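Local coordinates for protein Zn-dependent hydrolase of metallo-beta-lactamase superfamily TM0207 (Thermotoga maritima, PDB 1VJN) that probably acts as a zinc-dependent hydrolase of the metallo-beta-lactamase superfamily, with a substrate that is not established, at residues A[13-18]-A[215-220]; A[195-200]-A[211-216]. All coordinates share one frame; numbering follows the deposited sequence.

Contact 1. Residues A[13-18]-A[215-220]; sequences MKITWF and VVMEVQ
Segment 13-18 of strand 13-19 and segment 215-220, the end of strand 213-216 and the tail after it, are not paired as strands: their backbones come nearest toward their C-terminal ends, where the CA atoms of Phe18 and Val219 are 6.0 Å apart, and the contact is made by side chains lying against side chains and backbone. Trp17 carries it. With CG anti to the backbone N (chi1 -173°), its indole reaches across to the tail and lies against three successive residues. CG2 of Val219 sits over one face of the six-membered ring, 3.8 Å from its centroid and 13° off the ring normal, a CH-pi contact in which the two side chains cross at about a right angle. Glu218 N lies near the ring plane at the edge, 3.6 Å from Trp17 CE3. Met217, a selenomethionine, brings CB to 3.6 Å from Trp17 CE3. A bend at chi3 places Met217 CE 3.7 Å from Ile15 O, while SE faces Ile15 CG2. The indole NE1 is tied to His20 O, and Phe23 stacks on the ring. Two mixed sheets are joined here, consistent with the two-sheet core of the metallo-beta-lactamase fold.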
loop_
_atom_site.group_PDB
_atom_site.type_symbol
_atom_site.label_atom_id
_atom_site.label_comp_id
_atom_site.label_asym_id
_atom_site.label_seq_id
_atom_site.Cartn_x
_atom_site.Cartn_y
_atom_site.Cartn_z
HETATM N N MSE A 13 -2.697 12.252 -9.129
HETATM C CA MSE A 13 -1.705 11.718 -8.213
HETATM C C MSE A 13 -0.731 10.738 -8.850
HETATM O O MSE A 13 -0.994 10.141 -9.869
HETATM C CB MSE A 13 -2.390 11.071 -7.012
HETATM C CG MSE A 13 -3.078 9.767 -7.282
HETATM SE SE MSE A 13 -3.506 8.902 -5.567
HETATM C CE MSE A 13 -1.660 8.874 -4.667
ATOM N N LYS A 14 0.404 10.567 -8.202
ATOM C CA LYS A 14 1.449 9.726 -8.720
ATOM C C LYS A 14 1.935 8.778 -7.646
ATOM O O LYS A 14 2.207 9.175 -6.504
ATOM C CB LYS A 14 2.604 10.553 -9.236
ATOM C CG LYS A 14 3.771 9.713 -9.670
ATOM C CD LYS A 14 4.656 10.462 -10.665
ATOM C CE LYS A 14 5.942 10.993 -10.090
ATOM N NZ LYS A 14 6.797 11.450 -11.247
ATOM N N ILE A 15 2.012 7.518 -8.033
ATOM C CA ILE A 15 2.525 6.449 -7.162
ATOM C C ILE A 15 3.753 5.872 -7.812
ATOM O O ILE A 15 3.715 5.541 -9.015
ATOM C CB ILE A 15 1.495 5.337 -6.990
ATOM C CG1 ILE A 15 0.203 5.862 -6.322
ATOM C CG2 ILE A 15 2.089 4.181 -6.142
ATOM C CD1 ILE A 15 -1.046 5.100 -6.723
ATOM N N THR A 16 4.826 5.769 -7.030
ATOM C CA THR A 16 6.088 5.182 -7.458
ATOM C C THR A 16 6.425 4.030 -6.547
ATOM O O THR A 16 6.447 4.173 -5.342
ATOM C CB THR A 16 7.252 6.221 -7.398
ATOM O OG1 THR A 16 7.005 7.292 -8.316
ATOM C CG2 THR A 16 8.570 5.619 -7.886
ATOM N N TRP A 17 6.730 2.894 -7.142
ATOM C CA TRP A 17 7.123 1.738 -6.386
ATOM C C TRP A 17 8.650 1.633 -6.390
ATOM O O TRP A 17 9.279 1.696 -7.425
ATOM C CB TRP A 17 6.477 0.495 -6.978
ATOM C CG TRP A 17 6.678 -0.720 -6.166
ATOM C CD1 TRP A 17 6.722 -0.821 -4.793
ATOM C CD2 TRP A 17 6.805 -2.031 -6.668
ATOM N NE1 TRP A 17 6.904 -2.121 -4.431
ATOM C CE2 TRP A 17 6.965 -2.885 -5.571
ATOM C CE3 TRP A 17 6.837 -2.578 -7.957
ATOM C CZ2 TRP A 17 7.122 -4.265 -5.720
ATOM C CZ3 TRP A 17 6.993 -3.949 -8.102
ATOM C CH2 TRP A 17 7.129 -4.773 -6.991
ATOM N N PHE A 18 9.223 1.453 -5.208
ATOM C CA PHE A 18 10.666 1.272 -5.031
ATOM C C PHE A 18 11.038 -0.167 -4.648
ATOM O O PHE A 18 12.215 -0.485 -4.446
ATOM C CB PHE A 18 11.155 2.238 -3.952
ATOM C CG PHE A 18 11.113 3.652 -4.388
ATOM C CD1 PHE A 18 12.070 4.139 -5.234
ATOM C CD2 PHE A 18 10.088 4.483 -3.986
ATOM C CE1 PHE A 18 12.038 5.431 -5.641
ATOM C CE2 PHE A 18 10.049 5.780 -4.406
ATOM C CZ PHE A 18 11.019 6.254 -5.222
ATOM N N VAL A 215 -3.465 -3.534 -11.237
ATOM C CA VAL A 215 -2.260 -2.969 -11.843
ATOM C C VAL A 215 -1.046 -3.583 -11.173
ATOM O O VAL A 215 -0.851 -3.405 -9.958
ATOM C CB VAL A 215 -2.198 -1.449 -11.700
ATOM C CG1 VAL A 215 -0.830 -0.899 -12.205
ATOM C CG2 VAL A 215 -3.332 -0.810 -12.462
ATOM N N VAL A 216 -0.240 -4.271 -11.979
ATOM C CA VAL A 216 0.990 -4.907 -11.561
ATOM C C VAL A 216 2.129 -3.968 -11.936
ATOM O O VAL A 216 2.351 -3.685 -13.114
ATOM C CB VAL A 216 1.213 -6.265 -12.281
ATOM C CG1 VAL A 216 2.447 -6.968 -11.739
ATOM C CG2 VAL A 216 0.030 -7.153 -12.110
HETATM N N MSE A 217 2.825 -3.466 -10.936
HETATM C CA MSE A 217 3.980 -2.579 -11.133
HETATM C C MSE A 217 5.246 -3.412 -11.123
HETATM O O MSE A 217 5.217 -4.576 -10.768
HETATM C CB MSE A 217 4.027 -1.521 -10.021
HETATM C CG MSE A 217 2.692 -0.839 -9.816
HETATM SE SE MSE A 217 2.700 0.831 -8.758
HETATM C CE MSE A 217 3.912 1.947 -9.886
ATOM N N GLU A 218 6.343 -2.783 -11.522
ATOM C CA GLU A 218 7.649 -3.412 -11.700
ATOM C C GLU A 218 8.738 -2.398 -11.371
ATOM O O GLU A 218 8.686 -1.277 -11.852
ATOM C CB GLU A 218 7.835 -3.872 -13.160
ATOM C CG GLU A 218 9.125 -4.639 -13.382
ATOM C CD GLU A 218 9.556 -4.691 -14.838
ATOM O OE1 GLU A 218 8.817 -5.293 -15.649
ATOM O OE2 GLU A 218 10.645 -4.144 -15.157
ATOM N N VAL A 219 9.718 -2.781 -10.555
ATOM C CA VAL A 219 10.770 -1.845 -10.155
ATOM C C VAL A 219 11.725 -1.678 -11.332
ATOM O O VAL A 219 12.217 -2.660 -11.871
ATOM C CB VAL A 219 11.536 -2.291 -8.880
ATOM C CG1 VAL A 219 12.552 -1.230 -8.473
ATOM C CG2 VAL A 219 10.581 -2.548 -7.734
ATOM N N GLN A 220 11.963 -0.415 -11.712
ATOM C CA GLN A 220 12.639 -0.044 -12.976
ATOM C C GLN A 220 11.656 0.615 -13.966
ATOM O O GLN A 220 10.636 0.014 -14.381
#

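Contact 2. Residues A[195-200]-A[211-216]; sequences SYERVG and ERKVVV
Arg198 and Val216 lie side by side on one face of the sheet, pointing the same way, whereas Glu197 and Val215 project from the other. Arg198 has CG beside its own backbone N and then runs extended to NE, so that its chain follows the valine: CG packs against Val216 CB at 4.0 Å and NH1 approaches CG1. Its NH2 has a weak, long ion pair with Asp187, and Leu190 of helix 187-190 touches both Arg198 and Val216 on this face.

On the face shared with Val215, Glu197 extends from a CG anti to the backbone N and crosses Lys213 obliquely. The lysine bends at chi3 (50°), which brings NZ to 3.3 Å from Glu197 OE1, a salt bridge whose hydrogen bond is weak; Lys213 CD and CE also lie close to that oxygen. Val199 crosses Val215 obliquely, its CG2 methyl meeting CG1 of Val215 at 3.7 Å.

These orientations follow from a parallel pairing at one end of a mixed sheet of the metallo-hydrolase fold, in which 197-198 is the outermost strand and 213-216 lies between it and strand 168-172. Glu197 N donates to Val214 O at 3.0 Å, and Glu197 O accepts an almost straight bond (176°) from Val216 N at 2.8 Å. Val199 N then binds Val216 O at 2.9 Å. All three donors lie nearly along the C=O axes of their acceptors. Before the first of these bonds a water bridges the chains, donating to Ser195 O and accepting from Val214 N. Tyr196 takes the crowded chi1 position (65°), its CB resting 4.0 Å from Val214 CB while its ring leads away from the neighbouring strand toward Leu190.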
loop_
_atom_site.group_PDB
_atom_site.type_symbol
_atom_site.label_atom_id
_atom_site.label_comp_id
_atom_site.label_asym_id
_atom_site.label_seq_id
_atom_site.Cartn_x
_atom_site.Cartn_y
_atom_site.Cartn_z
ATOM N N SER A 195 -9.273 -9.113 -16.071
ATOM C CA SER A 195 -8.253 -8.380 -16.754
ATOM C C SER A 195 -7.280 -7.798 -15.728
ATOM O O SER A 195 -7.548 -7.781 -14.531
ATOM C CB SER A 195 -8.901 -7.234 -17.543
ATOM O OG SER A 195 -9.592 -6.360 -16.646
ATOM N N TYR A 196 -6.149 -7.309 -16.237
ATOM C CA TYR A 196 -5.139 -6.589 -15.474
ATOM C C TYR A 196 -4.211 -5.847 -16.444
ATOM O O TYR A 196 -4.276 -6.031 -17.674
ATOM C CB TYR A 196 -4.319 -7.542 -14.605
ATOM C CG TYR A 196 -3.458 -8.555 -15.342
ATOM C CD1 TYR A 196 -2.173 -8.248 -15.715
ATOM C CD2 TYR A 196 -3.921 -9.829 -15.609
ATOM C CE1 TYR A 196 -1.380 -9.164 -16.393
ATOM C CE2 TYR A 196 -3.139 -10.754 -16.247
ATOM C CZ TYR A 196 -1.864 -10.418 -16.634
ATOM O OH TYR A 196 -1.059 -11.320 -17.286
ATOM N N GLU A 197 -3.341 -5.035 -15.886
ATOM C CA GLU A 197 -2.432 -4.274 -16.640
ATOM C C GLU A 197 -1.106 -4.335 -15.941
ATOM O O GLU A 197 -1.039 -4.373 -14.704
ATOM C CB GLU A 197 -2.958 -2.844 -16.643
ATOM C CG GLU A 197 -2.437 -1.897 -17.673
ATOM C CD GLU A 197 -2.990 -0.492 -17.426
ATOM O OE1 GLU A 197 -4.202 -0.265 -17.703
ATOM O OE2 GLU A 197 -2.214 0.375 -16.936
ATOM N N ARG A 198 -0.034 -4.306 -16.722
ATOM C CA ARG A 198 1.305 -4.180 -16.171
ATOM C C ARG A 198 1.849 -2.815 -16.539
ATOM O O ARG A 198 1.644 -2.332 -17.651
ATOM C CB ARG A 198 2.224 -5.273 -16.707
ATOM C CG ARG A 198 1.830 -6.670 -16.237
ATOM C CD ARG A 198 2.601 -7.813 -16.952
ATOM N NE ARG A 198 2.129 -9.157 -16.564
ATOM C CZ ARG A 198 2.526 -9.857 -15.477
ATOM N NH1 ARG A 198 3.415 -9.373 -14.614
ATOM N NH2 ARG A 198 2.013 -11.070 -15.256
ATOM N N VAL A 199 2.484 -2.158 -15.579
ATOM C CA VAL A 199 3.148 -0.914 -15.822
ATOM C C VAL A 199 4.567 -1.033 -15.299
ATOM O O VAL A 199 4.989 -2.090 -14.820
ATOM C CB VAL A 199 2.429 0.281 -15.128
ATOM C CG1 VAL A 199 1.002 0.377 -15.629
ATOM C CG2 VAL A 199 2.444 0.174 -13.574
ATOM N N GLY A 200 5.305 0.062 -15.385
ATOM C CA GLY A 200 6.645 0.117 -14.844
ATOM C C GLY A 200 6.610 0.485 -13.381
ATOM O O GLY A 200 5.797 -0.047 -12.596
ATOM N N GLU A 211 -13.584 2.501 -12.414
ATOM C CA GLU A 211 -13.700 1.048 -12.508
ATOM C C GLU A 211 -12.575 0.313 -11.837
ATOM O O GLU A 211 -11.522 0.857 -11.584
ATOM C CB GLU A 211 -13.711 0.602 -13.958
ATOM C CG GLU A 211 -14.639 1.395 -14.846
ATOM C CD GLU A 211 -14.912 0.674 -16.148
ATOM O OE1 GLU A 211 -14.197 -0.324 -16.442
ATOM O OE2 GLU A 211 -15.844 1.105 -16.874
ATOM N N ARG A 212 -12.821 -0.961 -11.596
ATOM C CA ARG A 212 -11.842 -1.831 -11.028
ATOM C C ARG A 212 -10.782 -2.181 -12.042
ATOM O O ARG A 212 -11.093 -2.565 -13.165
ATOM C CB ARG A 212 -12.474 -3.120 -10.531
ATOM C CG ARG A 212 -11.401 -4.095 -10.097
ATOM C CD ARG A 212 -11.880 -5.154 -9.238
ATOM N NE ARG A 212 -12.156 -4.653 -7.904
ATOM C CZ ARG A 212 -12.661 -5.406 -6.937
ATOM N NH1 ARG A 212 -12.967 -6.684 -7.177
ATOM N NH2 ARG A 212 -12.882 -4.887 -5.739
ATOM N N LYS A 213 -9.524 -2.087 -11.622
ATOM C CA LYS A 213 -8.407 -2.525 -12.449
ATOM C C LYS A 213 -7.260 -2.984 -11.556
ATOM O O LYS A 213 -6.818 -2.245 -10.677
ATOM C CB LYS A 213 -7.931 -1.394 -13.338
ATOM C CG LYS A 213 -7.051 -1.838 -14.503
ATOM C CD LYS A 213 -6.764 -0.657 -15.452
ATOM C CE LYS A 213 -6.252 0.625 -14.724
ATOM N NZ LYS A 213 -5.782 1.721 -15.638
ATOM N N VAL A 214 -6.804 -4.206 -11.782
ATOM C CA VAL A 214 -5.614 -4.700 -11.141
ATOM C C VAL A 214 -4.374 -4.209 -11.928
ATOM O O VAL A 214 -4.278 -4.386 -13.147
ATOM C CB VAL A 214 -5.676 -6.228 -11.037
ATOM C CG1 VAL A 214 -4.384 -6.759 -10.468
ATOM C CG2 VAL A 214 -6.844 -6.650 -10.172
ATOM N N VAL A 215 -3.465 -3.534 -11.237
ATOM C CA VAL A 215 -2.260 -2.969 -11.843
ATOM C C VAL A 215 -1.046 -3.583 -11.173
ATOM O O VAL A 215 -0.851 -3.405 -9.958
ATOM C CB VAL A 215 -2.198 -1.449 -11.700
ATOM C CG1 VAL A 215 -0.830 -0.899 -12.205
ATOM C CG2 VAL A 215 -3.332 -0.810 -12.462
ATOM N N VAL A 216 -0.240 -4.271 -11.979
ATOM C CA VAL A 216 0.990 -4.907 -11.561
ATOM C C VAL A 216 2.129 -3.968 -11.936
ATOM O O VAL A 216 2.351 -3.685 -13.114
ATOM C CB VAL A 216 1.213 -6.265 -12.281
ATOM C CG1 VAL A 216 2.447 -6.968 -11.739
ATOM C CG2 VAL A 216 0.030 -7.153 -12.110
HETATM O O HOH W 1 -8.646 -5.871 -13.348
#

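The centres of the two contacts are 11 Å apart. Their ranges overlap at Val215 and Val216, which touch the partner segment only in contact 2; contact 1 uses the residues that follow. Along the chain, 13-18 opens the structure, 195-200 comes much later, and 211-220 closes it. Contact 2 pairs the last strand with edge strand 197-198 within the larger sheet. The two contacts meet where Glu218 N probably bonds to Gly200 O and Met217 CG packs on Val199 CG2. After Gly200 the chain crosses between the sheets into strand 202-205, which borders 13-19, while the C-terminal tail ends against the Trp17-Phe18 end of that first strand.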